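Local coordinates for protein B- and T-lymphocyte attenuator (Mus musculus, PDB 1XAU) that acts as an inhibitory receptor on lymphocytes, negatively regulating antigen receptor signalling through the phosphatases SHP-1 and SHP-2 and interacting with the herpesvirus entry mediator TNFRSF14, at residues A[15-19]-A[95-99]; A[64-69]-A[81-87]; A[88-94]-A[109-115]. One frame throughout, in Å; residues are numbered along the deposited sequence.

Contact 1: residues A[15-19]-A[95-99]; sequences QLNIK and SCSTN
Leu16 reaches Cys96 because its CG stands beside the backbone N, anti to the carbonyl carbon (chi1 -60°), and its CD1 is anti to CA (chi2 -176°), so the chain is extended toward the 95-99 strand. Cys96 holds its SG between its own N and carbonyl carbon (chi1 48°), which sets the sulfur against Leu16 CB and Ile18 CD1. Most of the touching is done by the two CD1 methyls. Leu16 CD1 lies against the backbone of the 95-99 strand, 3.3 Å from Cys96 O and 3.5 Å from Ser97 CA; the second distance is shorter than ordinary carbon contact, evidence of tight packing at this point. The same methyl has a looser neighbour in Thr98, whose CG2 is 4.4 Å from Leu16 CD1, while the hydroxyl of Thr98 bonds to the carbonyl of Asn46. The CG1 branch of Ile18 ends in CD1, 3.7 Å from Cys96 SG. On the Leu16 side of that sulfur, Leu16 CB is 4.1 Å from Cys96 SG, leaving the sulfur bounded by two hydrocarbon chains.

No hydrogen bond crosses between the segments, and their closest CA atoms, Leu16 CA and Cys96 CA, are 7.2 Å apart. That is too wide for neighbouring strands of a sheet and shows two layers meeting by side chains alone. Each backbone pairs within its own layer: Gln15 with Lys39 in one, Ser95 with Cys50 and Ser97 with Thr48 in the other. All the touching residues are buried. Cys96 SG is disulfide-bonded to Cys36, so Leu16 and Ile18 pack beside the covalent link that joins the two sheets, the hallmark of the immunoglobulin beta sandwich.

Contact 2: residues A[64-69]-A[81-87]; sequences PQLYTS and LHFKPIH
Leu66 and Phe83 form the tight side of this hairpin. CD1 of Leu66 sits over one face of the Phe83 ring, 3.8 Å from its centroid, a CH-pi contact. The same methyl meets the tip of Leu81, with Leu66 CD1 and Leu81 CD1 3.7 Å apart. CG is anti to the backbone N in both leucines (chi1 -167° in Leu66, 176° in Leu81), bringing their CD1 methyls together, and CD1 of Ile86 closes on the opposite face of Phe83. Leu60 and Trp49 continue this apolar layer.

The other face of the two strands, with Tyr67 and His82, is more exposed to solvent. Their planes are near parallel at 14° but slid apart, so the rings barely overlap; His82 CB fits over the tyrosine face, 3.7 Å from the Tyr67 ring centroid. The imidazole edge is held in place by Ser69, since His82 NE2 and Ser69 OG are hydrogen-bonded at 2.8 Å in the ring plane. Packing loosens at Lys84, whose CD is 4.1 Å from Tyr67 CE2 at the ring edge, and a water accepts from Lys84 NZ.

Backbone bonds join the strands: Tyr67 and His82 exchange both of theirs, and Lys84 N gives to Gln65 O at 2.9 Å, almost straight. Past this point the pairing ends at the cis peptide before Pro85, and water takes over, one molecule donating to Gln65 O at 2.6 Å and to Pro85 O at 2.7 Å. Another water links Gln65 NE2 with His87 NE2. The chemistry is therefore divided: hydrocarbon and ring contacts close the Leu66, Leu81 and Phe83 face, the Tyr67 and His82 face combines ring contact with the Ser69 bond, and water bridges the turn.

Contact 3: residues A[88-94]-A[109-115]; sequences LSDNGSY and SVTIHVR
Tyr94 and Ile112 meet at the apolar centre, their side chains crossing at about a right angle with Tyr94 CD2 4.0 Å from Ile112 CG1. Val110 lies beside them, its CG1 touching Tyr94 CB. The far end of the ring is fixed by a bond from Tyr94 OH to Asp90 O, 2.7 Å long and in the ring plane, the tyrosine corner of immunoglobulin domains. Farther along, Val114 packs CG2 against the backbone of Asn91, and Leu88 CD2 reaches Val114 O at 3.5 Å.

Around this centre the strands pair antiparallel. Gly92 and Ile112 exchange two backbone bonds, as do Tyr94 and Val110. Gly92 has phi 149°, where a CB would be jammed against the preceding carbonyl oxygen.

Polar contacts finish the edge. CG of Asn91 is anti to its N (chi1 -159°), bringing OD1 across to two donors: Val114 N at 2.8 Å, tilted from the carbonyl plane, and His113 ND1 at 3.2 Å, on a lone pair but bent to 136°. A water accepts from Asn91 ND2 at 2.7 Å and also bonds to His113 ND1.

Strand 103-114 continues the sheet on its other side to strand 22-26, while strand 92-100 passes it on to 47-52; Phe32 and Ile34 of the facing sheet pack on Ile112.

From the N terminus, residues 15-19 come first in the chain and are met by residues 95-99, 76 residues on, so contact 1 closes a long loop and joins the two sheets. Contact 2 is nested inside that loop, where strands 66-71 and 78-83 form a hairpin in one sheet. Contact 3 follows contact 2 in series and closes the hairpin of strands 92-100 and 103-114 in the other sheet; it crosses contact 1, whose second segment lies between its own two. Contacts 2 and 3 pack on each other across the sandwich, with Phe83 CE1 3.6 Å from Tyr94 OH. Contacts 1 and 3 share strand 92-100, although their centres are about 17 Å apart.

Contact 1: residues A[15-19]-A[95-99]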
loop_
_atom_site.group_PDB
_atom_site.type_symbol
_atom_site.label_atom_id
_atom_site.label_comp_id
_atom_site.label_asym_id
_atom_site.label_seq_id
_atom_site.Cartn_x
_atom_site.Cartn_y
_atom_site.Cartn_z
ATOM N N GLN A 15 -6.506 -11.936 -3.135
ATOM C CA GLN A 15 -6.782 -10.692 -3.828
ATOM C C GLN A 15 -6.234 -9.517 -3.029
ATOM O O GLN A 15 -6.253 -9.568 -1.812
ATOM C CB GLN A 15 -8.276 -10.440 -3.903
ATOM C CG GLN A 15 -9.077 -11.507 -4.469
ATOM C CD GLN A 15 -10.509 -11.045 -4.705
ATOM O OE1 GLN A 15 -11.279 -10.761 -3.752
ATOM N NE2 GLN A 15 -10.866 -10.931 -5.995
ATOM N N LEU A 16 -5.857 -8.447 -3.727
ATOM C CA LEU A 16 -5.397 -7.192 -3.057
ATOM C C LEU A 16 -6.525 -6.220 -3.430
ATOM O O LEU A 16 -6.800 -5.966 -4.622
ATOM C CB LEU A 16 -4.048 -6.781 -3.662
ATOM C CG LEU A 16 -2.957 -7.808 -3.495
ATOM C CD1 LEU A 16 -1.635 -7.236 -4.056
ATOM C CD2 LEU A 16 -2.760 -8.177 -2.015
ATOM N N ASN A 17 -7.203 -5.728 -2.395
ATOM C CA ASN A 17 -8.417 -4.990 -2.571
ATOM C C ASN A 17 -8.499 -3.485 -2.297
ATOM O O ASN A 17 -9.443 -3.008 -1.690
ATOM C CB ASN A 17 -9.528 -5.741 -1.817
ATOM C CG ASN A 17 -9.892 -7.094 -2.489
ATOM O OD1 ASN A 17 -9.677 -7.272 -3.680
ATOM N ND2 ASN A 17 -10.482 -8.027 -1.729
ATOM N N ILE A 18 -7.504 -2.738 -2.745
ATOM C CA ILE A 18 -7.593 -1.279 -2.641
ATOM C C ILE A 18 -8.741 -0.968 -3.641
ATOM O O ILE A 18 -8.777 -1.576 -4.713
ATOM C CB ILE A 18 -6.284 -0.684 -3.160
ATOM C CG1 ILE A 18 -5.201 -0.917 -2.107
ATOM C CG2 ILE A 18 -6.434 0.841 -3.527
ATOM C CD1 ILE A 18 -3.810 -0.406 -2.555
ATOM N N LYS A 19 -9.644 -0.054 -3.307
ATOM C CA LYS A 19 -10.720 0.306 -4.253
ATOM C C LYS A 19 -10.205 1.049 -5.452
ATOM O O LYS A 19 -9.282 1.857 -5.321
ATOM C CB LYS A 19 -11.758 1.186 -3.564
ATOM C CG LYS A 19 -12.837 0.367 -2.857
ATOM C CD LYS A 19 -13.910 1.293 -2.237
ATOM C CE LYS A 19 -15.198 1.268 -3.070
ATOM N NZ LYS A 19 -15.739 -0.172 -3.258
ATOM N N SER A 95 0.640 1.311 -4.878
ATOM C CA SER A 95 -0.167 0.072 -5.084
ATOM C C SER A 95 0.556 -0.990 -4.285
ATOM O O SER A 95 1.728 -0.789 -3.898
ATOM C CB SER A 95 -0.218 -0.349 -6.594
ATOM O OG SER A 95 1.095 -0.620 -7.098
ATOM N N CYS A 96 -0.086 -2.141 -4.057
ATOM C CA CYS A 96 0.576 -3.229 -3.334
ATOM C C CYS A 96 0.595 -4.450 -4.300
ATOM O O CYS A 96 -0.212 -4.527 -5.245
ATOM C CB CYS A 96 -0.156 -3.506 -1.949
ATOM S SG CYS A 96 -1.988 -3.620 -2.173
ATOM N N SER A 97 1.548 -5.351 -4.123
ATOM C CA SER A 97 1.605 -6.509 -5.037
ATOM C C SER A 97 2.200 -7.664 -4.279
ATOM O O SER A 97 2.796 -7.507 -3.203
ATOM C CB SER A 97 2.478 -6.268 -6.288
ATOM O OG SER A 97 3.720 -5.745 -5.881
ATOM N N THR A 98 2.037 -8.854 -4.842
ATOM C CA THR A 98 2.616 -9.972 -4.176
ATOM C C THR A 98 2.891 -11.023 -5.251
ATOM O O THR A 98 2.193 -11.076 -6.243
ATOM C CB THR A 98 1.668 -10.542 -3.070
ATOM O OG1 THR A 98 2.320 -11.659 -2.430
ATOM C CG2 THR A 98 0.384 -11.071 -3.657
ATOM N N ASN A 99 3.940 -11.806 -5.049
ATOM C CA ASN A 99 4.306 -12.922 -5.943
ATOM C C ASN A 99 3.876 -14.014 -4.965
ATOM O O ASN A 99 4.505 -14.200 -3.898
ATOM C CB ASN A 99 5.833 -12.994 -6.171
ATOM C CG ASN A 99 6.390 -11.733 -6.788
ATOM O OD1 ASN A 99 5.654 -10.986 -7.482
ATOM N ND2 ASN A 99 7.704 -11.476 -6.577
#

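Contact 2: residues A[64-69]-A[81-87]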
loop_
_atom_site.group_PDB
_atom_site.type_symbol
_atom_site.label_atom_id
_atom_site.label_comp_id
_atom_site.label_asym_id
_atom_site.label_seq_id
_atom_site.Cartn_x
_atom_site.Cartn_y
_atom_site.Cartn_z
ATOM N N PRO A 64 13.679 5.085 8.044
ATOM C CA PRO A 64 13.269 5.627 9.365
ATOM C C PRO A 64 11.949 6.335 9.493
ATOM O O PRO A 64 11.457 6.485 10.586
ATOM C CB PRO A 64 14.465 6.522 9.770
ATOM C CG PRO A 64 14.826 7.197 8.475
ATOM C CD PRO A 64 14.692 5.978 7.401
ATOM N N GLN A 65 11.355 6.739 8.398
ATOM C CA GLN A 65 10.079 7.450 8.459
ATOM C C GLN A 65 9.006 6.768 7.595
ATOM O O GLN A 65 8.021 7.410 7.258
ATOM C CB GLN A 65 10.352 8.865 7.957
ATOM C CG GLN A 65 11.358 9.580 8.872
ATOM C CD GLN A 65 11.504 11.046 8.469
ATOM O OE1 GLN A 65 11.635 11.351 7.291
ATOM N NE2 GLN A 65 11.483 11.945 9.448
ATOM N N LEU A 66 9.202 5.502 7.239
ATOM C CA LEU A 66 8.232 4.825 6.347
ATOM C C LEU A 66 8.353 3.350 6.708
ATOM O O LEU A 66 9.473 2.755 6.546
ATOM C CB LEU A 66 8.642 4.960 4.891
ATOM C CG LEU A 66 7.591 4.580 3.865
ATOM C CD1 LEU A 66 6.342 5.353 4.098
ATOM C CD2 LEU A 66 8.188 4.835 2.396
ATOM N N TYR A 67 7.255 2.736 7.148
ATOM C CA TYR A 67 7.330 1.339 7.572
ATOM C C TYR A 67 5.999 0.681 7.333
ATOM O O TYR A 67 5.018 1.358 7.042
ATOM C CB TYR A 67 7.772 1.210 9.069
ATOM C CG TYR A 67 6.760 1.791 10.037
ATOM C CD1 TYR A 67 5.775 0.966 10.596
ATOM C CD2 TYR A 67 6.806 3.123 10.428
ATOM C CE1 TYR A 67 4.871 1.445 11.516
ATOM C CE2 TYR A 67 5.881 3.641 11.397
ATOM C CZ TYR A 67 4.931 2.809 11.922
ATOM O OH TYR A 67 3.985 3.344 12.817
ATOM N N THR A 68 5.949 -0.651 7.496
ATOM C CA THR A 68 4.717 -1.362 7.212
ATOM C C THR A 68 4.251 -2.165 8.401
ATOM O O THR A 68 5.020 -2.410 9.392
ATOM C CB THR A 68 4.877 -2.334 6.013
ATOM O OG1 THR A 68 5.817 -3.367 6.347
ATOM C CG2 THR A 68 5.437 -1.612 4.730
ATOM N N SER A 69 2.986 -2.546 8.366
ATOM C CA SER A 69 2.453 -3.402 9.448
ATOM C C SER A 69 1.226 -4.129 8.890
ATOM O O SER A 69 0.654 -3.786 7.818
ATOM C CB SER A 69 2.002 -2.589 10.678
ATOM O OG SER A 69 0.761 -1.924 10.513
ATOM N N LEU A 81 0.858 0.863 5.032
ATOM C CA LEU A 81 2.080 1.649 4.821
ATOM C C LEU A 81 1.914 2.869 5.718
ATOM O O LEU A 81 0.969 3.671 5.552
ATOM C CB LEU A 81 2.214 2.021 3.331
ATOM C CG LEU A 81 3.433 2.925 3.077
ATOM C CD1 LEU A 81 4.734 2.065 3.301
ATOM C CD2 LEU A 81 3.363 3.475 1.632
ATOM N N HIS A 82 2.871 3.089 6.620
ATOM C CA HIS A 82 2.789 4.212 7.589
ATOM C C HIS A 82 3.852 5.257 7.297
ATOM O O HIS A 82 5.043 4.920 7.238
ATOM C CB HIS A 82 3.104 3.712 8.973
ATOM C CG HIS A 82 2.194 2.630 9.448
ATOM N ND1 HIS A 82 1.080 2.885 10.204
ATOM C CD2 HIS A 82 2.287 1.284 9.343
ATOM C CE1 HIS A 82 0.516 1.731 10.547
ATOM N NE2 HIS A 82 1.227 0.746 10.044
ATOM N N PHE A 83 3.454 6.496 7.123
ATOM C CA PHE A 83 4.391 7.581 6.890
ATOM C C PHE A 83 4.504 8.319 8.250
ATOM O O PHE A 83 3.483 8.840 8.787
ATOM C CB PHE A 83 3.809 8.584 5.880
ATOM C CG PHE A 83 3.535 7.999 4.519
ATOM C CD1 PHE A 83 4.446 8.240 3.488
ATOM C CD2 PHE A 83 2.401 7.238 4.274
ATOM C CE1 PHE A 83 4.206 7.710 2.185
ATOM C CE2 PHE A 83 2.152 6.680 2.967
ATOM C CZ PHE A 83 3.089 6.943 1.930
ATOM N N LYS A 84 5.723 8.424 8.770
ATOM C CA LYS A 84 5.974 8.988 10.092
ATOM C C LYS A 84 7.135 9.967 10.038
ATOM O O LYS A 84 8.279 9.601 10.378
ATOM C CB LYS A 84 6.344 7.836 11.047
ATOM C CG LYS A 84 6.524 8.259 12.534
ATOM C CD LYS A 84 6.694 7.050 13.476
ATOM C CE LYS A 84 7.177 7.539 14.911
ATOM N NZ LYS A 84 6.720 6.605 16.070
ATOM N N PRO A 85 6.873 11.191 9.593
ATOM C CA PRO A 85 5.562 11.685 9.145
ATOM C C PRO A 85 5.587 11.683 7.636
ATOM O O PRO A 85 6.618 11.364 7.044
ATOM C CB PRO A 85 5.570 13.141 9.630
ATOM C CG PRO A 85 6.984 13.555 9.397
ATOM C CD PRO A 85 7.837 12.297 9.760
ATOM N N ILE A 86 4.495 12.119 7.018
ATOM C CA ILE A 86 4.431 12.244 5.591
ATOM C C ILE A 86 5.047 13.579 5.114
ATOM O O ILE A 86 5.076 14.581 5.878
ATOM C CB ILE A 86 2.991 12.097 5.082
ATOM C CG1 ILE A 86 3.082 11.929 3.557
ATOM C CG2 ILE A 86 2.143 13.335 5.462
ATOM C CD1 ILE A 86 1.813 11.287 3.074
ATOM N N HIS A 87 5.649 13.563 3.932
ATOM C CA HIS A 87 6.307 14.768 3.425
ATOM C C HIS A 87 5.779 15.149 2.068
ATOM O O HIS A 87 5.147 14.337 1.367
ATOM C CB HIS A 87 7.827 14.549 3.248
ATOM C CG HIS A 87 8.510 13.887 4.402
ATOM N ND1 HIS A 87 8.862 12.543 4.395
ATOM C CD2 HIS A 87 8.913 14.376 5.600
ATOM C CE1 HIS A 87 9.439 12.240 5.551
ATOM N NE2 HIS A 87 9.482 13.336 6.292
HETATM O O HOH W 1 7.439 9.266 5.473
HETATM O O HOH W 2 11.319 14.856 8.495
HETATM O O HOH W 3 6.133 3.472 15.403
#

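Contact 3: residues A[88-94]-A[109-115]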
loop_
_atom_site.group_PDB
_atom_site.type_symbol
_atom_site.label_atom_id
_atom_site.label_comp_id
_atom_site.label_asym_id
_atom_site.label_seq_id
_atom_site.Cartn_x
_atom_site.Cartn_y
_atom_site.Cartn_z
ATOM N N LEU A 88 6.056 16.387 1.625
ATOM C CA LEU A 88 5.616 16.743 0.274
ATOM C C LEU A 88 6.104 15.773 -0.778
ATOM O O LEU A 88 5.349 15.459 -1.737
ATOM C CB LEU A 88 6.090 18.187 -0.147
ATOM C CG LEU A 88 5.377 19.288 0.649
ATOM C CD1 LEU A 88 6.222 20.654 0.555
ATOM C CD2 LEU A 88 3.943 19.496 0.070
ATOM N N SER A 89 7.331 15.292 -0.641
ATOM C CA SER A 89 7.898 14.377 -1.620
ATOM C C SER A 89 7.152 13.016 -1.702
ATOM O O SER A 89 7.420 12.193 -2.620
ATOM C CB SER A 89 9.378 14.081 -1.312
ATOM O OG SER A 89 9.484 13.615 0.008
ATOM N N ASP A 90 6.283 12.747 -0.715
ATOM C CA ASP A 90 5.486 11.515 -0.695
ATOM C C ASP A 90 4.273 11.569 -1.598
ATOM O O ASP A 90 3.581 10.576 -1.735
ATOM C CB ASP A 90 5.088 11.159 0.779
ATOM C CG ASP A 90 6.341 10.830 1.636
ATOM O OD1 ASP A 90 7.201 9.996 1.160
ATOM O OD2 ASP A 90 6.520 11.402 2.753
ATOM N N ASN A 91 3.983 12.731 -2.170
ATOM C CA ASN A 91 2.862 12.891 -3.109
ATOM C C ASN A 91 3.039 11.823 -4.216
ATOM O O ASN A 91 4.184 11.558 -4.654
ATOM C CB ASN A 91 3.025 14.237 -3.770
ATOM C CG ASN A 91 1.777 14.749 -4.349
ATOM O OD1 ASN A 91 0.951 15.371 -3.657
ATOM N ND2 ASN A 91 1.610 14.515 -5.686
ATOM N N GLY A 92 1.979 11.206 -4.675
ATOM C CA GLY A 92 2.193 10.205 -5.741
ATOM C C GLY A 92 1.184 9.089 -5.702
ATOM O O GLY A 92 0.216 9.148 -4.893
ATOM N N SER A 93 1.393 8.049 -6.525
ATOM C CA SER A 93 0.447 6.922 -6.670
ATOM C C SER A 93 1.094 5.680 -6.117
ATOM O O SER A 93 2.280 5.457 -6.401
ATOM C CB SER A 93 0.098 6.676 -8.183
ATOM O OG SER A 93 -0.649 7.761 -8.693
ATOM N N TYR A 94 0.359 4.921 -5.284
ATOM C CA TYR A 94 0.913 3.742 -4.622
ATOM C C TYR A 94 0.058 2.485 -4.944
ATOM O O TYR A 94 -1.117 2.595 -5.239
ATOM C CB TYR A 94 0.861 3.990 -3.099
ATOM C CG TYR A 94 1.768 5.127 -2.638
ATOM C CD1 TYR A 94 3.024 4.835 -2.156
ATOM C CD2 TYR A 94 1.371 6.464 -2.732
ATOM C CE1 TYR A 94 3.888 5.848 -1.745
ATOM C CE2 TYR A 94 2.238 7.517 -2.349
ATOM C CZ TYR A 94 3.504 7.168 -1.850
ATOM O OH TYR A 94 4.458 8.091 -1.394
ATOM N N SER A 109 -4.469 1.397 -7.693
ATOM C CA SER A 109 -3.611 2.375 -7.051
ATOM C C SER A 109 -4.410 3.323 -6.149
ATOM O O SER A 109 -5.643 3.485 -6.301
ATOM C CB SER A 109 -2.899 3.227 -8.138
ATOM O OG SER A 109 -3.894 3.876 -8.912
ATOM N N VAL A 110 -3.707 3.903 -5.187
ATOM C CA VAL A 110 -4.266 4.960 -4.323
ATOM C C VAL A 110 -3.378 6.158 -4.589
ATOM O O VAL A 110 -2.145 6.053 -4.551
ATOM C CB VAL A 110 -4.330 4.564 -2.794
ATOM C CG1 VAL A 110 -3.091 3.898 -2.345
ATOM C CG2 VAL A 110 -4.644 5.791 -1.936
ATOM N N THR A 111 -3.981 7.313 -4.862
ATOM C CA THR A 111 -3.181 8.509 -5.167
ATOM C C THR A 111 -3.221 9.368 -3.921
ATOM O O THR A 111 -4.330 9.619 -3.402
ATOM C CB THR A 111 -3.909 9.307 -6.271
ATOM O OG1 THR A 111 -3.870 8.516 -7.453
ATOM C CG2 THR A 111 -3.236 10.639 -6.559
ATOM N N ILE A 112 -2.054 9.803 -3.435
ATOM C CA ILE A 112 -2.020 10.660 -2.228
ATOM C C ILE A 112 -1.559 12.034 -2.672
ATOM O O ILE A 112 -0.570 12.162 -3.399
ATOM C CB ILE A 112 -0.961 10.113 -1.203
ATOM C CG1 ILE A 112 -1.365 8.671 -0.864
ATOM C CG2 ILE A 112 -0.861 11.046 0.061
ATOM C CD1 ILE A 112 -2.849 8.567 -0.486
ATOM N N HIS A 113 -2.244 13.057 -2.225
ATOM C CA HIS A 113 -1.837 14.387 -2.590
ATOM C C HIS A 113 -1.466 15.014 -1.236
ATOM O O HIS A 113 -2.291 15.024 -0.353
ATOM C CB HIS A 113 -3.014 15.137 -3.206
ATOM C CG HIS A 113 -2.798 16.611 -3.281
ATOM N ND1 HIS A 113 -1.695 17.171 -3.877
ATOM C CD2 HIS A 113 -3.521 17.640 -2.796
ATOM C CE1 HIS A 113 -1.726 18.480 -3.746
ATOM N NE2 HIS A 113 -2.832 18.794 -3.095
ATOM N N VAL A 114 -0.256 15.533 -1.106
ATOM C CA VAL A 114 0.199 16.108 0.179
ATOM C C VAL A 114 0.232 17.631 0.075
ATOM O O VAL A 114 0.869 18.190 -0.838
ATOM C CB VAL A 114 1.576 15.583 0.490
ATOM C CG1 VAL A 114 2.034 16.094 1.909
ATOM C CG2 VAL A 114 1.570 14.003 0.498
ATOM N N ARG A 115 -0.494 18.272 0.969
ATOM C CA ARG A 115 -0.612 19.759 1.041
ATOM C C ARG A 115 0.327 20.374 2.093
ATOM O O ARG A 115 0.586 19.721 3.135
ATOM C CB ARG A 115 -2.070 20.085 1.375
ATOM C CG ARG A 115 -3.111 19.337 0.532
ATOM C CD ARG A 115 -4.530 19.346 1.237
ATOM N NE ARG A 115 -4.642 18.294 2.256
ATOM C CZ ARG A 115 -5.790 17.853 2.770
ATOM N NH1 ARG A 115 -6.950 18.384 2.355
ATOM N NH2 ARG A 115 -5.791 16.870 3.709
HETATM O O HOH W 4 -0.589 16.007 -6.131
#